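Local structure of beta-porphyranase B (Bacteroides plebeius, 4AWD) at residues G45-F58 with Y311-E323. The protein hydrolyses the sulfated red-algal polysaccharide porphyran at its beta-D-galactopyranose-(1->4)-alpha-L-galactopyranose-6-sulfate linkages, releasing mostly disaccharides. Residues are numbered along the deposited sequence; the frame is centred on the assembly and turned at random.
Sequences GYKWVVNEDYTDEF and YDWVRAYKLVPIE. With CA (calcium ion), chain C.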
# COMPACT_ATOMS: atom_id res chain seq x y z
N GLY A 45 15.91 10.52 -23.58
CA GLY A 45 17.20 10.55 -22.89
C GLY A 45 17.33 9.54 -21.77
O GLY A 45 18.44 9.26 -21.31
N TYR A 46 16.20 8.98 -21.32
CA TYR A 46 16.20 8.09 -20.16
C TYR A 46 15.70 6.68 -20.50
O TYR A 46 15.11 6.48 -21.54
CB TYR A 46 15.42 8.71 -18.99
CG TYR A 46 16.04 9.97 -18.45
CD1 TYR A 46 15.90 11.19 -19.11
CD2 TYR A 46 16.79 9.95 -17.27
CE1 TYR A 46 16.49 12.35 -18.62
CE2 TYR A 46 17.39 11.10 -16.77
CZ TYR A 46 17.24 12.30 -17.45
OH TYR A 46 17.81 13.46 -16.95
N LYS A 47 15.96 5.72 -19.62
CA LYS A 47 15.46 4.35 -19.79
C LYS A 47 15.04 3.75 -18.43
O LYS A 47 15.61 4.08 -17.39
CB LYS A 47 16.52 3.45 -20.45
CG LYS A 47 17.81 3.33 -19.64
CD LYS A 47 18.72 2.20 -20.09
CE LYS A 47 20.08 2.33 -19.41
NZ LYS A 47 21.04 1.30 -19.85
N TRP A 48 14.05 2.87 -18.46
CA TRP A 48 13.63 2.20 -17.25
C TRP A 48 14.63 1.11 -16.90
O TRP A 48 15.09 0.37 -17.77
CB TRP A 48 12.21 1.62 -17.38
CG TRP A 48 11.10 2.66 -17.45
CD1 TRP A 48 10.34 2.98 -18.55
CD2 TRP A 48 10.62 3.50 -16.38
NE1 TRP A 48 9.44 3.98 -18.23
CE2 TRP A 48 9.59 4.31 -16.90
CE3 TRP A 48 10.99 3.66 -15.03
CZ2 TRP A 48 8.90 5.24 -16.12
CZ3 TRP A 48 10.27 4.59 -14.24
CH2 TRP A 48 9.25 5.37 -14.81
N VAL A 49 14.95 1.03 -15.60
CA VAL A 49 15.90 0.07 -15.08
C VAL A 49 15.32 -0.58 -13.81
O VAL A 49 14.75 0.11 -12.95
CB VAL A 49 17.26 0.78 -14.84
CG1 VAL A 49 17.85 0.46 -13.49
CG2 VAL A 49 18.25 0.49 -16.01
N VAL A 50 15.45 -1.90 -13.70
CA VAL A 50 14.89 -2.61 -12.57
C VAL A 50 15.50 -2.07 -11.27
O VAL A 50 16.72 -1.91 -11.17
CB VAL A 50 15.11 -4.13 -12.66
CG1 VAL A 50 14.62 -4.82 -11.39
CG2 VAL A 50 14.41 -4.70 -13.85
N ASN A 51 14.66 -1.76 -10.29
CA ASN A 51 15.16 -1.50 -8.94
C ASN A 51 15.03 -2.80 -8.14
O ASN A 51 13.94 -3.16 -7.71
CB ASN A 51 14.40 -0.35 -8.26
CG ASN A 51 15.13 0.20 -7.05
OD1 ASN A 51 15.87 -0.51 -6.36
ND2 ASN A 51 14.93 1.49 -6.78
N GLU A 52 16.15 -3.50 -7.97
CA GLU A 52 16.13 -4.85 -7.40
C GLU A 52 15.63 -4.87 -5.97
O GLU A 52 15.03 -5.85 -5.53
CB GLU A 52 17.50 -5.50 -7.48
CG GLU A 52 17.97 -5.70 -8.90
CD GLU A 52 19.36 -6.29 -9.01
OE1 GLU A 52 19.91 -6.77 -7.99
OE2 GLU A 52 19.90 -6.29 -10.14
N ASP A 53 15.85 -3.76 -5.28
CA ASP A 53 15.58 -3.66 -3.87
C ASP A 53 14.10 -3.76 -3.51
O ASP A 53 13.77 -4.12 -2.39
CB ASP A 53 16.19 -2.35 -3.34
CG ASP A 53 17.73 -2.40 -3.31
OD1 ASP A 53 18.32 -3.48 -3.54
OD2 ASP A 53 18.35 -1.35 -3.04
N TYR A 54 13.22 -3.48 -4.46
CA TYR A 54 11.78 -3.50 -4.20
C TYR A 54 11.05 -4.35 -5.24
O TYR A 54 9.88 -4.16 -5.53
CB TYR A 54 11.23 -2.07 -4.12
CG TYR A 54 12.15 -1.19 -3.31
CD1 TYR A 54 12.16 -1.27 -1.91
CD2 TYR A 54 13.07 -0.34 -3.93
CE1 TYR A 54 13.04 -0.49 -1.14
CE2 TYR A 54 13.95 0.44 -3.18
CZ TYR A 54 13.93 0.36 -1.79
OH TYR A 54 14.80 1.14 -1.06
N THR A 55 11.78 -5.32 -5.78
CA THR A 55 11.29 -6.14 -6.86
C THR A 55 11.37 -7.58 -6.41
O THR A 55 12.42 -8.02 -5.88
CB THR A 55 12.11 -5.90 -8.16
OG1 THR A 55 11.81 -4.60 -8.68
CG2 THR A 55 11.77 -6.92 -9.20
N ASP A 56 10.27 -8.30 -6.61
CA ASP A 56 10.18 -9.70 -6.24
C ASP A 56 9.05 -10.43 -6.95
O ASP A 56 7.88 -10.00 -6.90
CB ASP A 56 9.99 -9.86 -4.72
CG ASP A 56 10.53 -11.20 -4.20
OD1 ASP A 56 10.42 -12.23 -4.90
OD2 ASP A 56 11.07 -11.20 -3.07
N GLU A 57 9.41 -11.56 -7.55
CA GLU A 57 8.47 -12.39 -8.28
C GLU A 57 7.80 -13.39 -7.35
O GLU A 57 6.80 -14.00 -7.69
CB GLU A 57 9.19 -13.10 -9.42
CG GLU A 57 9.83 -12.17 -10.44
CD GLU A 57 8.82 -11.26 -11.15
OE1 GLU A 57 7.65 -11.66 -11.36
OE2 GLU A 57 9.21 -10.13 -11.51
N PHE A 58 8.37 -13.57 -6.16
CA PHE A 58 7.85 -14.53 -5.17
C PHE A 58 7.72 -15.93 -5.78
O PHE A 58 6.75 -16.65 -5.53
CB PHE A 58 6.51 -14.07 -4.55
CG PHE A 58 6.51 -12.64 -4.05
CD1 PHE A 58 7.28 -12.26 -2.94
CD2 PHE A 58 5.71 -11.67 -4.67
CE1 PHE A 58 7.26 -10.94 -2.47
CE2 PHE A 58 5.69 -10.35 -4.22
CZ PHE A 58 6.46 -9.97 -3.11
N TYR A 311 -0.32 -11.84 -4.22
CA TYR A 311 0.53 -10.96 -5.00
C TYR A 311 1.44 -11.82 -5.85
O TYR A 311 2.33 -12.50 -5.33
CB TYR A 311 1.35 -10.03 -4.09
CG TYR A 311 0.52 -9.21 -3.13
CD1 TYR A 311 0.07 -9.76 -1.92
CD2 TYR A 311 0.20 -7.89 -3.42
CE1 TYR A 311 -0.69 -9.02 -1.04
CE2 TYR A 311 -0.57 -7.13 -2.53
CZ TYR A 311 -1.00 -7.71 -1.34
OH TYR A 311 -1.74 -6.95 -0.47
N ASP A 312 1.20 -11.80 -7.16
CA ASP A 312 2.02 -12.52 -8.13
C ASP A 312 3.42 -11.93 -8.18
O ASP A 312 4.41 -12.66 -8.25
CB ASP A 312 1.38 -12.47 -9.53
CG ASP A 312 2.06 -13.40 -10.52
OD1 ASP A 312 3.00 -14.11 -10.13
OD2 ASP A 312 1.66 -13.41 -11.70
N TRP A 313 3.52 -10.62 -8.11
CA TRP A 313 4.82 -9.98 -8.05
C TRP A 313 4.73 -8.56 -7.56
O TRP A 313 3.66 -7.95 -7.57
CB TRP A 313 5.54 -10.01 -9.41
CG TRP A 313 4.68 -9.70 -10.60
CD1 TRP A 313 4.14 -10.61 -11.48
CD2 TRP A 313 4.27 -8.41 -11.05
NE1 TRP A 313 3.43 -9.95 -12.46
CE2 TRP A 313 3.49 -8.61 -12.22
CE3 TRP A 313 4.49 -7.10 -10.60
CZ2 TRP A 313 2.93 -7.55 -12.93
CZ3 TRP A 313 3.93 -6.04 -11.32
CH2 TRP A 313 3.16 -6.28 -12.46
N VAL A 314 5.87 -8.05 -7.13
CA VAL A 314 6.02 -6.64 -6.87
C VAL A 314 7.21 -6.21 -7.73
O VAL A 314 8.27 -6.86 -7.68
CB VAL A 314 6.22 -6.41 -5.37
CG1 VAL A 314 6.84 -5.06 -5.09
CG2 VAL A 314 4.87 -6.56 -4.64
N ARG A 315 7.05 -5.18 -8.55
CA ARG A 315 8.15 -4.78 -9.43
C ARG A 315 8.38 -3.28 -9.40
O ARG A 315 7.45 -2.49 -9.55
CB ARG A 315 7.96 -5.35 -10.86
CG ARG A 315 7.55 -6.85 -10.84
CD ARG A 315 7.90 -7.70 -12.05
NE ARG A 315 6.92 -7.70 -13.12
CZ ARG A 315 6.43 -8.77 -13.75
NH1 ARG A 315 6.77 -10.01 -13.43
NH2 ARG A 315 5.56 -8.59 -14.74
N ALA A 316 9.63 -2.88 -9.15
CA ALA A 316 9.98 -1.46 -9.08
C ALA A 316 11.03 -1.09 -10.12
O ALA A 316 11.90 -1.90 -10.48
CB ALA A 316 10.48 -1.11 -7.69
N TYR A 317 10.96 0.15 -10.59
CA TYR A 317 11.89 0.63 -11.60
C TYR A 317 12.41 2.03 -11.29
O TYR A 317 11.79 2.80 -10.56
CB TYR A 317 11.26 0.58 -12.99
CG TYR A 317 10.72 -0.80 -13.36
CD1 TYR A 317 9.46 -1.22 -12.92
CD2 TYR A 317 11.47 -1.68 -14.13
CE1 TYR A 317 8.96 -2.47 -13.24
CE2 TYR A 317 10.96 -2.94 -14.47
CZ TYR A 317 9.71 -3.32 -14.01
OH TYR A 317 9.20 -4.55 -14.31
N LYS A 318 13.58 2.31 -11.84
CA LYS A 318 14.25 3.60 -11.78
C LYS A 318 14.48 4.14 -13.18
O LYS A 318 14.72 3.37 -14.12
CB LYS A 318 15.62 3.43 -11.13
CG LYS A 318 15.79 4.08 -9.79
CD LYS A 318 16.94 3.41 -9.01
CE LYS A 318 18.13 3.05 -9.91
NZ LYS A 318 19.18 2.31 -9.15
N LEU A 319 14.43 5.45 -13.33
CA LEU A 319 14.87 6.08 -14.56
C LEU A 319 16.36 6.38 -14.51
O LEU A 319 16.88 6.91 -13.52
CB LEU A 319 14.09 7.36 -14.84
CG LEU A 319 12.70 7.19 -15.42
CD1 LEU A 319 12.04 8.55 -15.45
CD2 LEU A 319 12.75 6.59 -16.82
N VAL A 320 17.04 6.05 -15.60
CA VAL A 320 18.47 6.25 -15.74
C VAL A 320 18.72 6.87 -17.13
O VAL A 320 17.98 6.57 -18.07
CB VAL A 320 19.20 4.89 -15.52
CG1 VAL A 320 20.17 4.55 -16.62
CG2 VAL A 320 19.83 4.82 -14.14
N PRO A 321 19.74 7.74 -17.26
CA PRO A 321 20.05 8.26 -18.61
C PRO A 321 20.55 7.13 -19.50
O PRO A 321 21.32 6.28 -19.05
CB PRO A 321 21.16 9.29 -18.36
CG PRO A 321 21.11 9.59 -16.88
CD PRO A 321 20.64 8.31 -16.24
N ILE A 322 20.08 7.11 -20.75
CA ILE A 322 20.46 6.06 -21.70
C ILE A 322 21.98 5.93 -21.84
O ILE A 322 22.54 4.84 -21.64
CB ILE A 322 19.81 6.26 -23.11
CG1 ILE A 322 18.30 5.98 -23.05
CG2 ILE A 322 20.47 5.33 -24.15
CD1 ILE A 322 17.55 6.31 -24.34
N GLU A 323 22.63 7.04 -22.17
CA GLU A 323 24.10 7.09 -22.31
C GLU A 323 24.69 8.11 -21.35
O GLU A 323 24.26 9.27 -21.32
CB GLU A 323 24.52 7.42 -23.77
CA CA C . 5.07 -14.85 -9.18
O HOH W 1 12.50 3.10 -7.92
O HOH W 2 19.06 0.83 -6.62
O HOH W 3 6.22 -13.98 -11.06
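Trp48 and Leu319 pack against each other where strand 46-50 pairs antiparallel with strand 313-321, the first and last strands of the GH16 beta-sandwich (jelly roll). Leu319 CD2 sits over the centre of the six-membered ring of Trp48, 3.8 Å from its centroid, in a CH-pi contact. Tyr317 CB meets the same indole at CE3, and Pro40 O accepts from its NE1. On the opposite face, the extended Lys47 chain runs along Val320, with Lys47 CE 3.6 Å from Val320 CG1.

The pairing is interrupted between Asn51 and Thr55. Thr55 chi1 (-71°) turns OG1 to Ala316 N (2.8 Å), whose N-H has no backbone acceptor on the facing segment. OG1 also donates to Asn51 O. Backbone bonding resumes between Asp56 and Val314.

Beyond this, Glu57 bends at chi2 (-61°) and turns its carboxylate back to Arg315. The Arg315 guanidinium lies flat over the Trp313 indole, with CZ 3.3 Å above the ring plane. Its NH1 forms a salt bridge to Glu57 OE1 at 2.8 Å, on the syn side.

A calcium ion joins the two segments, with Asn59 and Gly94 completing its site. It binds Glu57 O, Asp312 O, Asp312 OD1 and a water that donates to Glu57 OE1 at 2.7 Å.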